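Local coordinates for protein trehalose-6-phosphate phosphatase (Candida albicans, PDB 5DXF) that belongs to glycosyltransferase family 20 and has the two-domain GT-B fold typical of that clan, in a construct of its N-terminal part, at residues I33-T38 and W202-Y207; Y207-P212 and D249-A254; V230-S235 and I269-R274; L421-D426 and V445-Y450. All blocks are in the same frame, centred on the assembly; numbering follows the deposited sequence.

Contact 1 (I33-T38 and W202-Y207); sequences ILNVMT and WIHDYY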
loop_
_atom_site.group_PDB
_atom_site.type_symbol
_atom_site.label_atom_id
_atom_site.label_comp_id
_atom_site.label_asym_id
_atom_site.label_seq_id
_atom_site.Cartn_x
_atom_site.Cartn_y
_atom_site.Cartn_z
ATOM N N ILE A 33 -13.943 -17.560 6.558
ATOM C CA ILE A 33 -12.665 -16.902 6.352
ATOM C C ILE A 33 -12.473 -15.818 7.395
ATOM O O ILE A 33 -13.387 -15.047 7.675
ATOM C CB ILE A 33 -12.558 -16.291 4.938
ATOM C CG1 ILE A 33 -12.998 -17.310 3.883
ATOM C CG2 ILE A 33 -11.136 -15.825 4.660
ATOM C CD1 ILE A 33 -12.846 -16.828 2.460
ATOM N N LEU A 34 -11.284 -15.762 7.970
ATOM C CA LEU A 34 -10.955 -14.692 8.891
ATOM C C LEU A 34 -9.839 -13.829 8.334
ATOM O O LEU A 34 -8.758 -14.316 8.036
ATOM C CB LEU A 34 -10.543 -15.269 10.237
ATOM C CG LEU A 34 -11.400 -16.421 10.741
ATOM C CD1 LEU A 34 -11.223 -16.566 12.237
ATOM C CD2 LEU A 34 -12.862 -16.185 10.401
ATOM N N ASN A 35 -10.100 -12.534 8.230
ATOM C CA ASN A 35 -9.120 -11.607 7.709
ATOM C C ASN A 35 -8.624 -10.827 8.873
ATOM O O ASN A 35 -9.415 -10.298 9.631
ATOM C CB ASN A 35 -9.756 -10.655 6.716
ATOM C CG ASN A 35 -8.959 -10.531 5.448
ATOM O OD1 ASN A 35 -8.085 -11.339 5.178
ATOM N ND2 ASN A 35 -9.260 -9.520 4.659
ATOM N N VAL A 36 -7.313 -10.780 9.033
ATOM C CA VAL A 36 -6.722 -10.154 10.199
ATOM C C VAL A 36 -5.861 -8.980 9.782
ATOM O O VAL A 36 -5.051 -9.094 8.883
ATOM C CB VAL A 36 -5.891 -11.148 11.024
ATOM C CG1 VAL A 36 -5.864 -10.712 12.476
ATOM C CG2 VAL A 36 -6.446 -12.557 10.907
ATOM N N MET A 37 -6.048 -7.851 10.446
ATOM C CA MET A 37 -5.466 -6.597 10.009
ATOM C C MET A 37 -4.855 -5.776 11.131
ATOM O O MET A 37 -5.144 -6.000 12.299
ATOM C CB MET A 37 -6.535 -5.767 9.317
ATOM C CG MET A 37 -6.361 -5.655 7.822
ATOM S SD MET A 37 -7.914 -5.212 7.056
ATOM C CE MET A 37 -7.913 -6.348 5.682
ATOM N N THR A 38 -4.000 -4.828 10.768
ATOM C CA THR A 38 -3.447 -3.901 11.743
ATOM C C THR A 38 -4.538 -3.057 12.368
ATOM O O THR A 38 -4.563 -2.857 13.568
ATOM C CB THR A 38 -2.442 -2.934 11.097
ATOM O OG1 THR A 38 -1.347 -3.663 10.541
ATOM C CG2 THR A 38 -1.912 -1.964 12.116
ATOM N N TRP A 202 -6.354 -15.643 7.427
ATOM C CA TRP A 202 -5.548 -14.756 6.615
ATOM C C TRP A 202 -5.081 -13.605 7.477
ATOM O O TRP A 202 -5.885 -12.942 8.103
ATOM C CB TRP A 202 -6.383 -14.231 5.456
ATOM C CG TRP A 202 -5.579 -13.689 4.358
ATOM C CD1 TRP A 202 -4.303 -13.264 4.428
ATOM C CD2 TRP A 202 -5.991 -13.501 3.007
ATOM N NE1 TRP A 202 -3.885 -12.822 3.210
ATOM C CE2 TRP A 202 -4.906 -12.957 2.316
ATOM C CE3 TRP A 202 -7.175 -13.742 2.314
ATOM C CZ2 TRP A 202 -4.962 -12.649 0.971
ATOM C CZ3 TRP A 202 -7.227 -13.438 0.978
ATOM C CH2 TRP A 202 -6.131 -12.897 0.319
ATOM N N ILE A 203 -3.780 -13.365 7.509
ATOM C CA ILE A 203 -3.235 -12.272 8.301
ATOM C C ILE A 203 -2.353 -11.363 7.474
ATOM O O ILE A 203 -1.593 -11.826 6.632
ATOM C CB ILE A 203 -2.429 -12.769 9.496
ATOM C CG1 ILE A 203 -3.263 -13.715 10.343
ATOM C CG2 ILE A 203 -1.986 -11.592 10.333
ATOM C CD1 ILE A 203 -2.618 -15.067 10.522
ATOM N N HIS A 204 -2.431 -10.065 7.716
ATOM C CA HIS A 204 -1.668 -9.131 6.909
ATOM C C HIS A 204 -0.669 -8.265 7.660
ATOM O O HIS A 204 -0.977 -7.669 8.677
ATOM C CB HIS A 204 -2.612 -8.236 6.119
ATOM C CG HIS A 204 -3.714 -8.974 5.436
ATOM N ND1 HIS A 204 -3.809 -9.063 4.067
ATOM C CD2 HIS A 204 -4.779 -9.640 5.929
ATOM C CE1 HIS A 204 -4.879 -9.760 3.744
ATOM N NE2 HIS A 204 -5.484 -10.126 4.857
ATOM N N ASP A 205 0.542 -8.228 7.129
ATOM C CA ASP A 205 1.528 -7.187 7.390
ATOM C C ASP A 205 2.358 -7.267 8.663
ATOM O O ASP A 205 2.232 -8.182 9.451
ATOM C CB ASP A 205 0.911 -5.804 7.234
ATOM C CG ASP A 205 1.342 -5.122 5.969
ATOM O OD1 ASP A 205 2.032 -5.753 5.156
ATOM O OD2 ASP A 205 0.990 -3.949 5.779
ATOM N N TYR A 206 3.213 -6.271 8.828
ATOM C CA TYR A 206 4.262 -6.248 9.838
ATOM C C TYR A 206 3.821 -6.179 11.295
ATOM O O TYR A 206 4.579 -6.530 12.185
ATOM C CB TYR A 206 5.295 -5.172 9.517
ATOM C CG TYR A 206 4.711 -3.819 9.248
ATOM C CD1 TYR A 206 4.090 -3.540 8.052
ATOM C CD2 TYR A 206 4.788 -2.819 10.193
ATOM C CE1 TYR A 206 3.557 -2.293 7.805
ATOM C CE2 TYR A 206 4.260 -1.575 9.959
ATOM C CZ TYR A 206 3.649 -1.316 8.763
ATOM O OH TYR A 206 3.124 -0.075 8.538
ATOM N N TYR A 207 2.621 -5.685 11.545
ATOM C CA TYR A 207 2.130 -5.594 12.915
ATOM C C TYR A 207 1.859 -6.978 13.494
ATOM O O TYR A 207 1.804 -7.158 14.711
ATOM C CB TYR A 207 0.856 -4.747 12.978
ATOM C CG TYR A 207 1.076 -3.250 12.936
ATOM C CD1 TYR A 207 0.909 -2.475 14.075
ATOM C CD2 TYR A 207 1.442 -2.614 11.758
ATOM C CE1 TYR A 207 1.100 -1.103 14.042
ATOM C CE2 TYR A 207 1.633 -1.246 11.715
ATOM C CZ TYR A 207 1.465 -0.496 12.859
ATOM O OH TYR A 207 1.659 0.865 12.816
#
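Strands 34-37 and 202-204 lie next to each other and run the same way, with their axes 4.7 Å apart. They are parallel neighbours in a Rossmann-like sheet, as expected for half of a GT-B fold. The backbone ladder is the tight part. Trp202 N donates to Leu34 O at 2.8 Å, nearly along the C=O axis. Val36 N bonds Trp202 O, and His204 N reaches Val36 O at 3.0 Å. A side-chain bond is added on the face with Asn35 and Trp202. His204 CG sits beside its own backbone N (chi1 -47°), and His204 NE2 donates to Asn35 OD1 at 2.9 Å. This bond is nearly straight (167°). OD1 lies in the imidazole plane, but the donor stands above the amide plane, and the two planes are 84° apart. His204 ND1 is bonded to His229, so both ring nitrogens are held, which should fix the rotation of the ring. On the face with Val36 and Ile203, Val36 CG2 packs on Ile203 CG1. Past the strands the pairing stops, and Thr38 and Asp205 are partly exposed to solvent. Even there Thr38 CG2 packs over the centre of the Tyr207 ring, a CH-pi contact 3.3 Å from the centroid, while Tyr207 OH bonds Glu153. Strand 84-88 flanks strand 34-37 on its other edge. Helix 66-76 covers Asn35, and helix 147-160 packs on Tyr207.

Contact 2 (Y207-P212 and D249-A254); sequences YLLLLP and DGMLGA
Gly253 O is held by one hydrogen bond, from Arg216 NE of helix 211-218. The segments themselves meet by close packing. Gly250 has no side chain, so the backbones come very near, with Gly250 CA 4.1 Å from Leu210 CA. Leu209 O lies 3.2 Å from Met251 N, but the angle is too poor for a bond. Leu252 is the first residue after helix 244-251 to leave helical angles, and its N still bonds Asp249 O. Pro212 is the main wedge. Its ring carbons line up along one carbonyl, with Pro212 CB 3.2 Å from Gly250 O and CG and CD only slightly farther off. Pro212 CB is also 3.5 Å from Ala254 N. Beside this, Leu209 and Met251 lie side by side and point the same way. In both, CG sits beside the backbone N (chi1 -71° and -69°), which brings Leu209 CD2 to 3.5 Å from Met251 SD. Leu209, Pro212 and Ala254 also rest on Phe226 of strand 223-227. The start of helix 211-218 is thus packed against the end of helix 244-251. Helices so placed, linking the parallel strands 200-204, 223-227 and 256-259, are typical of successive beta-alpha-beta crossovers in a Rossmann-like domain.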
loop_
_atom_site.group_PDB
_atom_site.type_symbol
_atom_site.label_atom_id
_atom_site.label_comp_id
_atom_site.label_asym_id
_atom_site.label_seq_id
_atom_site.Cartn_x
_atom_site.Cartn_y
_atom_site.Cartn_z
ATOM N N TYR A 207 2.621 -5.685 11.545
ATOM C CA TYR A 207 2.130 -5.594 12.915
ATOM C C TYR A 207 1.859 -6.978 13.494
ATOM O O TYR A 207 1.804 -7.158 14.711
ATOM C CB TYR A 207 0.856 -4.747 12.978
ATOM C CG TYR A 207 1.076 -3.250 12.936
ATOM C CD1 TYR A 207 0.909 -2.475 14.075
ATOM C CD2 TYR A 207 1.442 -2.614 11.758
ATOM C CE1 TYR A 207 1.100 -1.103 14.042
ATOM C CE2 TYR A 207 1.633 -1.246 11.715
ATOM C CZ TYR A 207 1.465 -0.496 12.859
ATOM O OH TYR A 207 1.659 0.865 12.816
ATOM N N LEU A 208 1.696 -7.956 12.611
ATOM C CA LEU A 208 1.249 -9.284 13.011
ATOM C C LEU A 208 2.221 -10.387 12.599
ATOM O O LEU A 208 1.812 -11.513 12.313
ATOM C CB LEU A 208 -0.134 -9.548 12.418
ATOM C CG LEU A 208 -1.159 -8.487 12.823
ATOM C CD1 LEU A 208 -2.521 -8.775 12.217
ATOM C CD2 LEU A 208 -1.236 -8.397 14.340
ATOM N N LEU A 209 3.498 -10.051 12.550
ATOM C CA LEU A 209 4.556 -10.979 12.180
ATOM C C LEU A 209 4.704 -12.131 13.154
ATOM O O LEU A 209 5.054 -13.237 12.773
ATOM C CB LEU A 209 5.879 -10.247 12.049
ATOM C CG LEU A 209 6.004 -9.336 10.837
ATOM C CD1 LEU A 209 7.387 -8.734 10.793
ATOM C CD2 LEU A 209 5.689 -10.072 9.555
ATOM N N LEU A 210 4.503 -11.835 14.428
ATOM C CA LEU A 210 4.573 -12.823 15.486
ATOM C C LEU A 210 3.515 -13.909 15.355
ATOM O O LEU A 210 3.765 -15.070 15.664
ATOM C CB LEU A 210 4.441 -12.141 16.843
ATOM C CG LEU A 210 5.669 -11.361 17.308
ATOM C CD1 LEU A 210 5.539 -10.921 18.756
ATOM C CD2 LEU A 210 6.923 -12.190 17.103
ATOM N N LEU A 211 2.332 -13.517 14.908
ATOM C CA LEU A 211 1.107 -14.271 15.098
ATOM C C LEU A 211 1.024 -15.677 14.511
ATOM O O LEU A 211 0.613 -16.587 15.201
ATOM C CB LEU A 211 -0.035 -13.442 14.528
ATOM C CG LEU A 211 -1.456 -13.648 15.020
ATOM C CD1 LEU A 211 -1.609 -13.100 16.430
ATOM C CD2 LEU A 211 -2.406 -12.952 14.066
ATOM N N PRO A 212 1.442 -15.885 13.275
ATOM C CA PRO A 212 1.309 -17.230 12.688
ATOM C C PRO A 212 1.892 -18.392 13.522
ATOM O O PRO A 212 1.249 -19.456 13.551
ATOM C CB PRO A 212 2.051 -17.096 11.357
ATOM C CG PRO A 212 1.953 -15.644 11.027
ATOM C CD PRO A 212 2.089 -14.952 12.336
ATOM N N ASP A 249 10.770 -16.676 12.915
ATOM C CA ASP A 249 10.012 -17.738 13.578
ATOM C C ASP A 249 8.542 -17.465 13.361
ATOM O O ASP A 249 7.903 -18.145 12.563
ATOM C CB ASP A 249 10.337 -17.791 15.074
ATOM C CG ASP A 249 9.623 -18.905 15.801
ATOM O OD1 ASP A 249 9.907 -20.092 15.522
ATOM O OD2 ASP A 249 8.799 -18.581 16.682
ATOM N N GLY A 250 8.050 -16.431 14.048
ATOM C CA GLY A 250 6.684 -15.944 13.938
ATOM C C GLY A 250 6.067 -16.108 12.566
ATOM O O GLY A 250 4.990 -16.686 12.426
ATOM N N MET A 251 6.770 -15.634 11.545
ATOM C CA MET A 251 6.264 -15.719 10.180
ATOM C C MET A 251 6.181 -17.157 9.682
ATOM O O MET A 251 5.298 -17.488 8.885
ATOM C CB MET A 251 7.134 -14.892 9.233
ATOM C CG MET A 251 7.028 -13.391 9.446
ATOM S SD MET A 251 7.960 -12.439 8.223
ATOM C CE MET A 251 9.444 -12.055 9.155
ATOM N N LEU A 252 7.080 -18.016 10.153
ATOM C CA LEU A 252 7.134 -19.389 9.640
ATOM C C LEU A 252 5.975 -20.299 10.027
ATOM O O LEU A 252 6.003 -21.490 9.729
ATOM C CB LEU A 252 8.430 -20.053 10.086
ATOM C CG LEU A 252 9.625 -19.648 9.227
ATOM C CD1 LEU A 252 10.887 -20.342 9.699
ATOM C CD2 LEU A 252 9.337 -19.960 7.769
ATOM N N GLY A 253 4.961 -19.762 10.693
ATOM C CA GLY A 253 3.817 -20.570 11.094
ATOM C C GLY A 253 2.774 -20.754 10.007
ATOM O O GLY A 253 2.105 -21.790 9.955
ATOM N N ALA A 254 2.625 -19.753 9.142
ATOM C CA ALA A 254 1.708 -19.870 8.009
ATOM C C ALA A 254 2.128 -20.988 7.075
ATOM O O ALA A 254 3.313 -21.225 6.884
ATOM C CB ALA A 254 1.619 -18.550 7.246
#

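Contact 3 (V230-S235 and I269-R274); sequences VPFPSS and ISCCAR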
loop_
_atom_site.group_PDB
_atom_site.type_symbol
_atom_site.label_atom_id
_atom_site.label_comp_id
_atom_site.label_asym_id
_atom_site.label_seq_id
_atom_site.Cartn_x
_atom_site.Cartn_y
_atom_site.Cartn_z
ATOM N N VAL A 230 4.002 -4.806 2.640
ATOM C CA VAL A 230 5.235 -4.033 2.586
ATOM C C VAL A 230 6.385 -4.873 2.027
ATOM O O VAL A 230 6.280 -6.101 1.983
ATOM C CB VAL A 230 5.610 -3.499 3.992
ATOM C CG1 VAL A 230 4.663 -2.386 4.390
ATOM C CG2 VAL A 230 5.584 -4.623 5.024
ATOM N N PRO A 231 7.494 -4.247 1.694
ATOM C CA PRO A 231 8.662 -4.966 1.192
ATOM C C PRO A 231 9.331 -5.815 2.259
ATOM O O PRO A 231 9.159 -5.564 3.433
ATOM C CB PRO A 231 9.601 -3.844 0.788
ATOM C CG PRO A 231 8.709 -2.718 0.462
ATOM C CD PRO A 231 7.562 -2.812 1.404
ATOM N N PHE A 232 10.065 -6.836 1.847
ATOM C CA PHE A 232 10.883 -7.590 2.781
ATOM C C PHE A 232 12.351 -7.313 2.538
ATOM O O PHE A 232 12.818 -7.334 1.408
ATOM C CB PHE A 232 10.610 -9.086 2.733
ATOM C CG PHE A 232 10.898 -9.781 4.025
ATOM C CD1 PHE A 232 9.939 -9.866 5.000
ATOM C CD2 PHE A 232 12.139 -10.324 4.270
ATOM C CE1 PHE A 232 10.202 -10.487 6.194
ATOM C CE2 PHE A 232 12.416 -10.951 5.460
ATOM C CZ PHE A 232 11.444 -11.029 6.426
ATOM N N PRO A 233 13.080 -7.008 3.696
ATOM C CA PRO A 233 14.475 -6.635 3.423
ATOM C C PRO A 233 15.443 -7.794 3.249
ATOM O O PRO A 233 15.181 -8.877 3.740
ATOM C CB PRO A 233 14.859 -5.827 4.646
ATOM C CG PRO A 233 14.238 -6.570 5.750
ATOM C CD PRO A 233 12.905 -6.985 5.234
ATOM N N SER A 234 16.589 -7.520 2.641
ATOM C CA SER A 234 17.665 -8.476 2.434
ATOM C C SER A 234 18.214 -8.866 3.776
ATOM O O SER A 234 18.007 -8.168 4.751
ATOM C CB SER A 234 18.790 -7.822 1.655
ATOM O OG SER A 234 19.194 -8.610 0.567
ATOM N N SER A 235 18.864 -10.016 3.839
ATOM C CA SER A 235 19.350 -10.549 5.099
ATOM C C SER A 235 20.262 -9.541 5.788
ATOM O O SER A 235 20.309 -9.474 6.998
ATOM C CB SER A 235 20.064 -11.888 4.886
ATOM O OG SER A 235 20.934 -11.840 3.777
ATOM N N ILE A 269 13.364 -15.831 1.910
ATOM C CA ILE A 269 13.960 -17.163 1.861
ATOM C C ILE A 269 15.398 -17.149 2.375
ATOM O O ILE A 269 15.767 -17.951 3.250
ATOM C CB ILE A 269 13.918 -17.729 0.428
ATOM C CG1 ILE A 269 12.475 -18.074 0.053
ATOM C CG2 ILE A 269 14.819 -18.944 0.302
ATOM C CD1 ILE A 269 12.279 -18.402 -1.393
ATOM N N SER A 270 16.167 -16.174 1.910
ATOM C CA SER A 270 17.549 -16.015 2.320
ATOM C C SER A 270 17.661 -15.751 3.802
ATOM O O SER A 270 18.516 -16.291 4.468
ATOM C CB SER A 270 18.177 -14.856 1.572
ATOM O OG SER A 270 19.460 -15.205 1.111
ATOM N N CYS A 271 16.781 -14.915 4.312
ATOM C CA CYS A 271 16.686 -14.661 5.749
ATOM C C CYS A 271 16.413 -15.930 6.543
ATOM O O CYS A 271 17.064 -16.185 7.556
ATOM C CB CYS A 271 15.591 -13.635 6.043
ATOM S SG CYS A 271 16.068 -11.911 5.815
ATOM N N CYS A 272 15.445 -16.717 6.085
ATOM C CA CYS A 272 15.091 -17.963 6.755
ATOM C C CYS A 272 16.262 -18.941 6.779
ATOM O O CYS A 272 16.456 -19.654 7.762
ATOM C CB CYS A 272 13.877 -18.613 6.087
ATOM S SG CYS A 272 12.294 -17.860 6.524
ATOM N N ALA A 273 17.050 -18.972 5.710
ATOM C CA ALA A 273 18.193 -19.883 5.688
ATOM C C ALA A 273 19.378 -19.375 6.522
ATOM O O ALA A 273 20.133 -20.174 7.077
ATOM C CB ALA A 273 18.634 -20.145 4.256
ATOM N N ARG A 274 19.551 -18.059 6.613
ATOM C CA ARG A 274 20.740 -17.503 7.267
ATOM C C ARG A 274 20.550 -17.237 8.762
ATOM O O ARG A 274 21.383 -17.634 9.576
ATOM C CB ARG A 274 21.183 -16.217 6.558
ATOM C CG ARG A 274 21.514 -16.417 5.087
ATOM C CD ARG A 274 22.656 -15.528 4.605
ATOM N NE ARG A 274 22.765 -15.579 3.149
ATOM C CZ ARG A 274 22.466 -14.570 2.337
ATOM N NH1 ARG A 274 22.059 -13.412 2.833
ATOM N NH2 ARG A 274 22.585 -14.716 1.025
#
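The sulfur of Cys271 meets the rim of the Phe232 ring, not its face. Cys271 SG is 5.2 Å from the ring centroid and 85° off the ring normal, so this is an in-plane sulfur-aromatic contact. The closest ring atom is Phe232 CE2, 3.8 Å from Cys271 SG. Two torsions produce the meeting. Phe232 CG is anti to its backbone N (chi1 -153°), and Cys271 SG sits beside its own N. The loop then bends round the sulfur. Ser235 CA lies 3.6 Å from Cys271 SG, and Pro233 O lies 3.8 Å from the same sulfur. Most of the area buried here belongs to Ser235 and Cys271. Pro233 CD covers part of one Phe232 face, near its rim. A second, more exposed meeting is made by Arg274. Its guanidinium comes edge-on to Ser235 OG, which occupies the crowded position between backbone N and carbonyl carbon. The two groups are modelled too close, so their exact placing is uncertain; Arg274 also touches a crystal neighbour, which may influence its pose. Ser270 OG stands over one face of the same guanidinium. Ser234 holds the N-cap position of helix 235-238, though its side chain makes no capping bond; its backbone N bonds Tyr162 OH. The loop follows strand 223-227 and packs against helix 262-274. Phe232 is set among Phe160, Phe238 and Phe268, the last edge-to-face. Helix 244-251 closes the group, placing Met251 on Phe232 and Leu248 on Cys271.

Contact 4 (L421-D426 and V445-Y450); sequences LLRVAD and VICQKY
Helices 415-424 and 439-447 meet here at their C-terminal ends. They alternate with the short parallel strands 428-430 and 455-458, as in the Rossmann-like C-terminal half of a GT-B fold. Gln448, just after the second helix, carries the polar part. From CB its chain places CG beside the backbone N (chi1 -71°). It then bends at chi2 (-59°), which turns the amide toward segment 421-426. Gln448 CD comes to 3.7 Å from Ala425 O. OE1 turns to another partner and accepts from Ser453 N. NE2 lies among carbonyls at the end of helix 415-424. Gln448 NE2 donates to Arg423 O at 3.2 Å, from above the carbonyl plane, with an angle of 146°. A weak bond joins Gln448 NE2 to Leu422 O at 2.6 Å. Ala425 O is 3.2 Å from Gln448 NE2 and accepts from Ser453 OG. Ser453 thus bonds both the amide oxygen and one of the nearby carbonyls, and probably steadies them. The partly negative helix end may favour the amide N-H groups there. Arg423 contributes its aliphatic part, with Arg423 CG 3.4 Å from Cys447 O. Its tip heads elsewhere: NH1 bonds Ala310 O, and NH2 forms a salt bridge with Glu318. Cys447 points at the first helix, its sulfur beside its own backbone N. Cys447 SG rests 3.8 Å from Leu422 CB, with Leu422 CD1 slightly farther from the sulfur.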
loop_
_atom_site.group_PDB
_atom_site.type_symbol
_atom_site.label_atom_id
_atom_site.label_comp_id
_atom_site.label_asym_id
_atom_site.label_seq_id
_atom_site.Cartn_x
_atom_site.Cartn_y
_atom_site.Cartn_z
ATOM N N LEU A 421 -9.130 14.387 -10.347
ATOM C CA LEU A 421 -7.708 14.698 -10.496
ATOM C C LEU A 421 -6.964 13.694 -11.384
ATOM O O LEU A 421 -6.197 14.089 -12.267
ATOM C CB LEU A 421 -7.039 14.782 -9.117
ATOM C CG LEU A 421 -7.305 16.054 -8.299
ATOM C CD1 LEU A 421 -6.866 15.877 -6.852
ATOM C CD2 LEU A 421 -6.610 17.250 -8.930
ATOM N N LEU A 422 -7.196 12.405 -11.162
ATOM C CA LEU A 422 -6.557 11.385 -11.987
ATOM C C LEU A 422 -7.022 11.457 -13.440
ATOM O O LEU A 422 -6.212 11.332 -14.358
ATOM C CB LEU A 422 -6.818 9.989 -11.423
ATOM C CG LEU A 422 -6.152 9.683 -10.080
ATOM C CD1 LEU A 422 -6.408 8.242 -9.666
ATOM C CD2 LEU A 422 -4.657 9.972 -10.136
ATOM N N ARG A 423 -8.318 11.670 -13.652
ATOM C CA ARG A 423 -8.858 11.743 -15.008
ATOM C C ARG A 423 -8.370 12.969 -15.791
ATOM O O ARG A 423 -8.045 12.854 -16.972
ATOM C CB ARG A 423 -10.390 11.722 -14.975
ATOM C CG ARG A 423 -10.996 10.324 -14.969
ATOM C CD ARG A 423 -12.509 10.373 -15.100
ATOM N NE ARG A 423 -12.923 11.011 -16.346
ATOM C CZ ARG A 423 -14.164 11.405 -16.613
ATOM N NH1 ARG A 423 -15.127 11.230 -15.718
ATOM N NH2 ARG A 423 -14.441 11.979 -17.776
ATOM N N VAL A 424 -8.306 14.134 -15.148
ATOM C CA VAL A 424 -7.877 15.348 -15.846
ATOM C C VAL A 424 -6.369 15.325 -16.106
ATOM O O VAL A 424 -5.855 16.097 -16.917
ATOM C CB VAL A 424 -8.229 16.636 -15.048
ATOM C CG1 VAL A 424 -8.087 17.888 -15.922
ATOM C CG2 VAL A 424 -9.640 16.557 -14.481
ATOM N N ALA A 425 -5.661 14.430 -15.426
ATOM C CA ALA A 425 -4.205 14.376 -15.524
ATOM C C ALA A 425 -3.705 14.109 -16.944
ATOM O O ALA A 425 -4.199 13.214 -17.633
ATOM C CB ALA A 425 -3.665 13.321 -14.584
ATOM N N ASP A 426 -2.742 14.905 -17.384
ATOM C CA ASP A 426 -2.056 14.660 -18.630
ATOM C C ASP A 426 -0.823 13.796 -18.388
ATOM O O ASP A 426 -0.223 13.278 -19.313
ATOM C CB ASP A 426 -1.668 15.981 -19.290
ATOM C CG ASP A 426 -2.873 16.852 -19.619
ATOM O OD1 ASP A 426 -3.648 16.500 -20.535
ATOM O OD2 ASP A 426 -3.039 17.896 -18.963
ATOM N N VAL A 445 -4.213 4.420 -14.353
ATOM C CA VAL A 445 -4.340 3.716 -15.624
ATOM C C VAL A 445 -5.811 3.451 -15.935
ATOM O O VAL A 445 -6.246 3.623 -17.076
ATOM C CB VAL A 445 -3.550 2.387 -15.631
ATOM C CG1 VAL A 445 -3.875 1.578 -16.871
ATOM C CG2 VAL A 445 -2.055 2.655 -15.561
ATOM N N ILE A 446 -6.580 3.051 -14.922
ATOM C CA ILE A 446 -8.022 2.893 -15.116
ATOM C C ILE A 446 -8.662 4.216 -15.538
ATOM O O ILE A 446 -9.465 4.269 -16.476
ATOM C CB ILE A 446 -8.740 2.392 -13.844
ATOM C CG1 ILE A 446 -8.318 0.966 -13.497
ATOM C CG2 ILE A 446 -10.249 2.454 -14.026
ATOM C CD1 ILE A 446 -9.062 0.411 -12.312
ATOM N N CYS A 447 -8.288 5.285 -14.842
ATOM C CA CYS A 447 -8.866 6.603 -15.076
ATOM C C CYS A 447 -8.480 7.193 -16.426
ATOM O O CYS A 447 -9.073 8.178 -16.864
ATOM C CB CYS A 447 -8.448 7.569 -13.964
ATOM S SG CYS A 447 -9.236 7.268 -12.365
ATOM N N GLN A 448 -7.486 6.600 -17.080
ATOM C CA GLN A 448 -7.013 7.136 -18.350
ATOM C C GLN A 448 -7.394 6.301 -19.564
ATOM O O GLN A 448 -6.871 6.536 -20.648
ATOM C CB GLN A 448 -5.490 7.294 -18.320
ATOM C CG GLN A 448 -5.016 8.410 -17.425
ATOM C CD GLN A 448 -5.585 9.754 -17.822
ATOM O OE1 GLN A 448 -5.808 10.022 -19.002
ATOM N NE2 GLN A 448 -5.824 10.610 -16.838
ATOM N N LYS A 449 -8.296 5.338 -19.403
ATOM C CA LYS A 449 -8.620 4.440 -20.511
ATOM C C LYS A 449 -9.203 5.189 -21.709
ATOM O O LYS A 449 -8.947 4.823 -22.855
ATOM C CB LYS A 449 -9.586 3.331 -20.062
ATOM C CG LYS A 449 -11.065 3.663 -20.203
ATOM C CD LYS A 449 -11.950 2.603 -19.555
ATOM C CE LYS A 449 -12.515 1.609 -20.571
ATOM N NZ LYS A 449 -13.577 0.734 -19.977
ATOM N N TYR A 450 -9.966 6.246 -21.457
ATOM C CA TYR A 450 -10.559 7.000 -22.551
ATOM C C TYR A 450 -9.661 8.163 -22.951
ATOM O O TYR A 450 -9.601 8.543 -24.120
ATOM C CB TYR A 450 -11.953 7.503 -22.164
ATOM C CG TYR A 450 -12.919 6.404 -21.782
ATOM C CD1 TYR A 450 -13.570 6.421 -20.557
ATOM C CD2 TYR A 450 -13.178 5.346 -22.645
ATOM C CE1 TYR A 450 -14.460 5.419 -20.203
ATOM C CE2 TYR A 450 -14.064 4.339 -22.300
ATOM C CZ TYR A 450 -14.702 4.381 -21.078
ATOM O OH TYR A 450 -15.583 3.382 -20.733
#

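Overall arrangement
Contacts 1, 2 and 3 share one domain, built on the sheet that holds strands 34-37, 200-204, 223-227 and 256-259. Contact 1 joins two of its strands. Contact 2 packs helices 211-218 and 244-251 and shares Tyr207 with contact 1, which closes along the chain before contact 2 opens; their centres are about 10 Å apart. Contact 3 lies about 14 Å from contact 2, centre to centre. These two alternate along the chain and touch through Met251 and Phe232. Asp205 and Tyr206 meet Val230, linking contacts 1 and 3. Contact 4 comes last in sequence, on the opposite side of the chain's centre, about 32 Å or more from the others between centres. It belongs to the second Rossmann-like domain, which fits a two-domain GT-B architecture.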